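Local atomic coordinates of xyloglucan-specific endo-beta-1,4-glucanase BoGH9A (PDB entry 6DHT), a protein that cleaves the beta-1,4-glucan backbone of xyloglucans internally, releasing xyloglucan oligosaccharides at the surface of a gut Bacteroides. Residues Glu42-Asp47 with Gly51-Val56; Leu75-Val80 with Tyr86-Asn91. All blocks are in the same frame, centred on the assembly; numbering follows the deposited sequence.

Contact 1 (Glu42-Asp47 with Gly51-Val56)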
loop_
_atom_site.group_PDB
_atom_site.type_symbol
_atom_site.label_atom_id
_atom_site.label_comp_id
_atom_site.label_asym_id
_atom_site.label_seq_id
_atom_site.Cartn_x
_atom_site.Cartn_y
_atom_site.Cartn_z
ATOM N N GLU A 42 20.191 -31.756 -5.090
ATOM C CA GLU A 42 19.713 -31.785 -6.462
ATOM C C GLU A 42 18.209 -31.496 -6.539
ATOM O O GLU A 42 17.463 -31.875 -5.651
ATOM C CB GLU A 42 20.001 -33.177 -7.004
ATOM C CG GLU A 42 19.574 -33.443 -8.405
ATOM C CD GLU A 42 19.955 -34.849 -8.829
ATOM O OE1 GLU A 42 21.130 -35.222 -8.631
ATOM O OE2 GLU A 42 19.080 -35.583 -9.336
ATOM N N PHE A 43 17.768 -30.826 -7.605
ATOM C CA PHE A 43 16.340 -30.728 -7.893
ATOM C C PHE A 43 16.071 -30.897 -9.369
ATOM O O PHE A 43 16.977 -30.749 -10.195
ATOM C CB PHE A 43 15.746 -29.395 -7.388
ATOM C CG PHE A 43 16.101 -28.195 -8.230
ATOM C CD1 PHE A 43 17.295 -27.519 -8.037
ATOM C CD2 PHE A 43 15.229 -27.748 -9.206
ATOM C CE1 PHE A 43 17.617 -26.413 -8.818
ATOM C CE2 PHE A 43 15.537 -26.638 -9.979
ATOM C CZ PHE A 43 16.731 -25.979 -9.785
ATOM N N VAL A 44 14.820 -31.215 -9.693
ATOM C CA VAL A 44 14.403 -31.454 -11.072
ATOM C C VAL A 44 13.069 -30.753 -11.339
ATOM O O VAL A 44 12.186 -30.735 -10.487
ATOM C CB VAL A 44 14.260 -32.972 -11.367
ATOM C CG1 VAL A 44 13.885 -33.213 -12.804
ATOM C CG2 VAL A 44 15.555 -33.686 -11.038
ATOM N N ILE A 45 12.948 -30.170 -12.527
ATOM C CA ILE A 45 11.677 -29.644 -12.988
ATOM C C ILE A 45 11.117 -30.569 -14.065
ATOM O O ILE A 45 11.824 -30.913 -15.022
ATOM C CB ILE A 45 11.848 -28.225 -13.586
ATOM C CG1 ILE A 45 12.572 -27.297 -12.585
ATOM C CG2 ILE A 45 10.506 -27.661 -14.050
ATOM C CD1 ILE A 45 11.868 -27.079 -11.282
ATOM N N TRP A 46 9.855 -30.963 -13.894
ATOM C CA TRP A 46 9.126 -31.772 -14.874
ATOM C C TRP A 46 7.938 -31.032 -15.467
ATOM O O TRP A 46 7.262 -30.288 -14.766
ATOM C CB TRP A 46 8.571 -33.020 -14.182
ATOM C CG TRP A 46 9.606 -33.884 -13.565
ATOM C CD1 TRP A 46 10.023 -33.870 -12.273
ATOM C CD2 TRP A 46 10.366 -34.899 -14.226
ATOM N NE1 TRP A 46 11.000 -34.822 -12.083
ATOM C CE2 TRP A 46 11.233 -35.457 -13.273
ATOM C CE3 TRP A 46 10.411 -35.369 -15.537
ATOM C CZ2 TRP A 46 12.129 -36.479 -13.585
ATOM C CZ3 TRP A 46 11.298 -36.387 -15.844
ATOM C CH2 TRP A 46 12.145 -36.925 -14.872
ATOM N N ASP A 47 7.667 -31.244 -16.745
ATOM C CA ASP A 47 6.441 -30.747 -17.356
ATOM C C ASP A 47 5.294 -31.566 -16.765
ATOM O O ASP A 47 5.292 -32.796 -16.855
ATOM C CB ASP A 47 6.523 -30.887 -18.883
ATOM C CG ASP A 47 5.300 -30.334 -19.608
ATOM O OD1 ASP A 47 4.162 -30.631 -19.203
ATOM O OD2 ASP A 47 5.476 -29.602 -20.614
ATOM N N GLY A 51 5.084 -34.982 -18.726
ATOM C CA GLY A 51 5.966 -35.779 -17.897
ATOM C C GLY A 51 7.413 -35.691 -18.341
ATOM O O GLY A 51 8.276 -36.426 -17.848
ATOM N N GLU A 52 7.691 -34.780 -19.266
ATOM C CA GLU A 52 9.051 -34.583 -19.751
ATOM C C GLU A 52 9.933 -33.914 -18.722
ATOM O O GLU A 52 9.502 -32.992 -18.024
ATOM C CB GLU A 52 9.063 -33.715 -21.007
ATOM C CG GLU A 52 8.798 -34.448 -22.302
ATOM C CD GLU A 52 9.312 -33.677 -23.501
ATOM O OE1 GLU A 52 10.528 -33.390 -23.549
ATOM O OE2 GLU A 52 8.501 -33.357 -24.390
ATOM N N GLN A 53 11.175 -34.365 -18.633
ATOM C CA GLN A 53 12.174 -33.668 -17.845
ATOM C C GLN A 53 12.531 -32.365 -18.556
ATOM O O GLN A 53 12.773 -32.351 -19.772
ATOM C CB GLN A 53 13.424 -34.517 -17.667
ATOM C CG GLN A 53 14.330 -33.985 -16.605
ATOM C CD GLN A 53 15.679 -34.641 -16.627
ATOM O OE1 GLN A 53 16.574 -34.213 -17.356
ATOM N NE2 GLN A 53 15.845 -35.672 -15.816
ATOM N N VAL A 54 12.554 -31.270 -17.797
ATOM C CA VAL A 54 12.701 -29.940 -18.380
ATOM C C VAL A 54 13.991 -29.257 -17.914
ATOM O O VAL A 54 14.583 -28.460 -18.650
ATOM C CB VAL A 54 11.440 -29.091 -18.054
ATOM C CG1 VAL A 54 11.699 -27.620 -18.236
ATOM C CG2 VAL A 54 10.286 -29.527 -18.942
ATOM N N PHE A 55 14.421 -29.575 -16.701
ATOM C CA PHE A 55 15.579 -28.938 -16.085
ATOM C C PHE A 55 16.071 -29.754 -14.892
ATOM O O PHE A 55 15.280 -30.311 -14.142
ATOM C CB PHE A 55 15.199 -27.521 -15.601
ATOM C CG PHE A 55 16.367 -26.719 -15.080
ATOM C CD1 PHE A 55 17.099 -25.912 -15.934
ATOM C CD2 PHE A 55 16.718 -26.752 -13.748
ATOM C CE1 PHE A 55 18.170 -25.176 -15.462
ATOM C CE2 PHE A 55 17.799 -26.018 -13.283
ATOM C CZ PHE A 55 18.509 -25.226 -14.142
ATOM N N VAL A 56 17.389 -29.808 -14.729
ATOM C CA VAL A 56 18.004 -30.421 -13.570
ATOM C C VAL A 56 19.028 -29.455 -13.003
ATOM O O VAL A 56 19.871 -28.942 -13.731
ATOM C CB VAL A 56 18.721 -31.768 -13.923
ATOM C CG1 VAL A 56 19.386 -32.343 -12.694
ATOM C CG2 VAL A 56 17.718 -32.756 -14.507
#
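Trp-46 lays the six-membered ring of its indole across the start of the neighbouring strand, with Gln-53 CG over one face: that CG sits 4.2 Å from the centroid of the Trp-46 ring and 20° off its normal, a CH-pi contact. The ring rim presses further in, Trp-46 CZ3 coming to 3.4 Å from Gln-53 CB. With CG anti to its own carbonyl carbon (chi1 -59°), the indole swings across to Gln-53 and Gly-51, while Val-44 CG1, from its own strand, comes up against the same face as Gln-53 CG, both groups lying off-centre. Cutting the side chain back to an alanine here is likely to leave the aliphatic part of Gln-53 without its aromatic cover and to open a gap beside Val-44. On the same face of the hairpin Val-44 and Val-56 run alongside each other, Val-44 CG2 to Val-56 CG2 at 4.2 Å.

On the other face, Phe-55 CB packs on Ile-45 CB, and the rings of Phe-43 and Phe-55 meet obliquely, Phe-43 CZ 3.7 Å from Phe-55 CE2. Between the faces the backbone holds a classic beta bulge, since Val-54 and Phe-55 both stand opposite Ile-45. Ile-45 O accepts a sound bond from Val-54 N (2.9 Å) and a weak one from Phe-55 N, while Ile-45 N gives a nearly straight bond to Phe-55 O (2.8 Å, 168° at the hydrogen). Nearer the turn, Asp-47 N binds Glu-52 O and Gly-51 N binds Asp-47 O. The Asp-47 carboxylate turns into the connection, where OD1 accepts from Val-49 N and Ser-50 N. The chemistry thus divides the hairpin: main-chain bonds set the bulge, the carboxylate and further backbone bonds hold the turn, and apolar groups with the aliphatic part of Gln-53 join the strands.

Contact 2 (Leu75-Val80 with Tyr86-Asn91)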
loop_
_atom_site.group_PDB
_atom_site.type_symbol
_atom_site.label_atom_id
_atom_site.label_comp_id
_atom_site.label_asym_id
_atom_site.label_seq_id
_atom_site.Cartn_x
_atom_site.Cartn_y
_atom_site.Cartn_z
ATOM N N LEU A 75 17.216 -22.947 -5.224
ATOM C CA LEU A 75 16.942 -23.706 -6.425
ATOM C C LEU A 75 16.633 -22.736 -7.558
ATOM O O LEU A 75 15.573 -22.113 -7.546
ATOM C CB LEU A 75 15.732 -24.601 -6.186
ATOM C CG LEU A 75 15.702 -25.334 -4.846
ATOM C CD1 LEU A 75 14.460 -26.204 -4.763
ATOM C CD2 LEU A 75 16.973 -26.208 -4.616
ATOM N N ASP A 76 17.541 -22.607 -8.518
ATOM C CA ASP A 76 17.411 -21.631 -9.609
ATOM C C ASP A 76 17.115 -22.332 -10.935
ATOM O O ASP A 76 18.004 -22.966 -11.524
ATOM C CB ASP A 76 18.700 -20.811 -9.715
ATOM C CG ASP A 76 18.578 -19.634 -10.691
ATOM O OD1 ASP A 76 17.651 -19.608 -11.538
ATOM O OD2 ASP A 76 19.461 -18.754 -10.646
ATOM N N PHE A 77 15.874 -22.210 -11.400
ATOM C CA PHE A 77 15.421 -22.784 -12.662
ATOM C C PHE A 77 14.948 -21.682 -13.629
ATOM O O PHE A 77 14.054 -21.877 -14.467
ATOM C CB PHE A 77 14.321 -23.821 -12.412
ATOM C CG PHE A 77 13.271 -23.380 -11.441
ATOM C CD1 PHE A 77 13.486 -23.465 -10.086
ATOM C CD2 PHE A 77 12.043 -22.901 -11.888
ATOM C CE1 PHE A 77 12.508 -23.043 -9.171
ATOM C CE2 PHE A 77 11.059 -22.490 -10.977
ATOM C CZ PHE A 77 11.298 -22.563 -9.618
ATOM N N SER A 78 15.600 -20.525 -13.523
ATOM C CA SER A 78 15.291 -19.362 -14.363
ATOM C C SER A 78 15.302 -19.661 -15.861
ATOM O O SER A 78 14.573 -19.049 -16.637
ATOM C CB SER A 78 16.282 -18.223 -14.060
ATOM O OG SER A 78 16.218 -17.802 -12.719
ATOM N N ALA A 79 16.123 -20.631 -16.275
ATOM C CA ALA A 79 16.256 -20.961 -17.689
ATOM C C ALA A 79 15.003 -21.595 -18.267
ATOM O O ALA A 79 14.832 -21.644 -19.474
ATOM C CB ALA A 79 17.451 -21.879 -17.891
ATOM N N VAL A 80 14.096 -22.064 -17.415
ATOM C CA VAL A 80 12.838 -22.589 -17.932
ATOM C C VAL A 80 11.960 -21.392 -18.267
ATOM O O VAL A 80 11.588 -20.629 -17.367
ATOM C CB VAL A 80 12.123 -23.495 -16.926
ATOM C CG1 VAL A 80 10.839 -24.017 -17.520
ATOM C CG2 VAL A 80 13.022 -24.669 -16.492
ATOM N N TYR A 86 4.240 -26.982 -14.237
ATOM C CA TYR A 86 5.465 -27.739 -13.992
ATOM C C TYR A 86 5.451 -28.346 -12.596
ATOM O O TYR A 86 4.707 -27.901 -11.714
ATOM C CB TYR A 86 6.700 -26.839 -14.149
ATOM C CG TYR A 86 6.874 -26.338 -15.551
ATOM C CD1 TYR A 86 7.578 -27.083 -16.492
ATOM C CD2 TYR A 86 6.316 -25.134 -15.946
ATOM C CE1 TYR A 86 7.722 -26.642 -17.769
ATOM C CE2 TYR A 86 6.454 -24.681 -17.226
ATOM C CZ TYR A 86 7.170 -25.444 -18.142
ATOM O OH TYR A 86 7.321 -25.017 -19.434
ATOM N N ILE A 87 6.265 -29.378 -12.404
ATOM C CA ILE A 87 6.460 -29.956 -11.085
ATOM C C ILE A 87 7.909 -29.807 -10.661
ATOM O O ILE A 87 8.815 -30.170 -11.412
ATOM C CB ILE A 87 6.138 -31.460 -11.077
ATOM C CG1 ILE A 87 4.742 -31.728 -11.645
ATOM C CG2 ILE A 87 6.271 -32.028 -9.657
ATOM C CD1 ILE A 87 4.529 -33.206 -12.003
ATOM N N LEU A 88 8.118 -29.272 -9.466
ATOM C CA LEU A 88 9.442 -29.165 -8.877
ATOM C C LEU A 88 9.597 -30.315 -7.890
ATOM O O LEU A 88 8.864 -30.383 -6.916
ATOM C CB LEU A 88 9.598 -27.828 -8.138
ATOM C CG LEU A 88 10.999 -27.426 -7.639
ATOM C CD1 LEU A 88 10.994 -25.956 -7.232
ATOM C CD2 LEU A 88 11.463 -28.198 -6.482
ATOM N N LYS A 89 10.552 -31.204 -8.138
ATOM C CA LYS A 89 10.843 -32.298 -7.204
ATOM C C LYS A 89 12.201 -32.072 -6.544
ATOM O O LYS A 89 13.194 -31.829 -7.234
ATOM C CB LYS A 89 10.819 -33.657 -7.915
ATOM C CG LYS A 89 9.429 -34.212 -8.212
ATOM C CD LYS A 89 9.472 -35.747 -8.311
ATOM C CE LYS A 89 8.163 -36.345 -8.817
ATOM N NZ LYS A 89 6.955 -35.760 -8.155
ATOM N N VAL A 90 12.220 -32.136 -5.214
ATOM C CA VAL A 90 13.436 -32.018 -4.413
ATOM C C VAL A 90 13.381 -33.079 -3.342
ATOM O O VAL A 90 12.506 -33.030 -2.476
ATOM C CB VAL A 90 13.552 -30.688 -3.631
ATOM C CG1 VAL A 90 14.980 -30.503 -3.126
ATOM C CG2 VAL A 90 13.153 -29.550 -4.463
ATOM N N ASN A 91 14.322 -34.019 -3.388
ATOM C CA ASN A 91 14.379 -35.093 -2.402
ATOM C C ASN A 91 13.042 -35.827 -2.388
ATOM O O ASN A 91 12.595 -36.316 -3.426
ATOM C CB ASN A 91 14.738 -34.529 -1.027
ATOM C CG ASN A 91 16.171 -33.993 -0.966
ATOM O OD1 ASN A 91 16.786 -33.704 -2.003
ATOM N ND2 ASN A 91 16.710 -33.866 0.248
#
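Leu-75, Phe-77 and Val-80 meet Tyr-86, Leu-88 and Val-90 through side chains alone, with the two backbones held well apart, although the two segments are only a short connection apart in the chain. The closest approach of their backbones, Leu-75 CA to Val-90 CA, is 9.2 Å, as expected for layers packed face to face rather than for partners in one sheet. At one end, Leu-75 reaches over with a single methyl, CD1, which packs against Leu-88 and Val-90. In the middle, Phe-77 CE1 comes to 3.8 Å from Leu-88 CD1, the two side chains set roughly perpendicular. Because Phe-77 has CG between its backbone N and carbonyl carbon (chi1 45°), the ring is directed toward Leu-88. At the far end Val-80 CG1 rests over one face of the Tyr-86 ring, off-centre, nearer the ring atoms CZ and CE1 and 4.0 Å from Tyr-86 CZ; the phenol OH is hydrogen-bonded to Thr-82 O.

The chain can deliver both Phe-77 and Val-80 to the core because it turns between them. Val-80 N bonds to Phe-77 O, closing a type I turn, and just ahead of it Asp-76 OD1 accepts from Ser-78 N (3.0 Å) and Ser-78 OG (2.6 Å), the first of these making an Asx turn.

All six touching residues are buried, forming part of the hydrophobic core of the Ig-like domain. Strand 72-76 pairs with 32-35, whereas strand 84-90 lies between 42-47 and 93-99 in the facing sheet. Phe-43, Ile-45 and Phe-55 also reach Phe-77, and Ile-99 of strand 93-99 touches both Val-80 and Tyr-86.

How the contacts relate
Contact 1 is a pairing within one sheet of the N-terminal Ig-like domain, and contact 2 is the packing of the opposite sheet, with the turn after it, onto that same sheet; their centres are about 7 Å apart. The join is strand 84-90 beside 42-47: Trp-46 O to Ile-87 N (2.7 Å) and Val-44 O to Lys-89 N (2.9 Å) are probable hydrogen bonds. Packing also links them, Phe-55 CZ lying 3.5 Å from the carbonyl oxygen Asp-76 O. The hairpin comes wholly first in the sequence. Both lie away from the predicted catalytic residues and the metal sites, with centres about 37 and 31 Å from the centre of the chain.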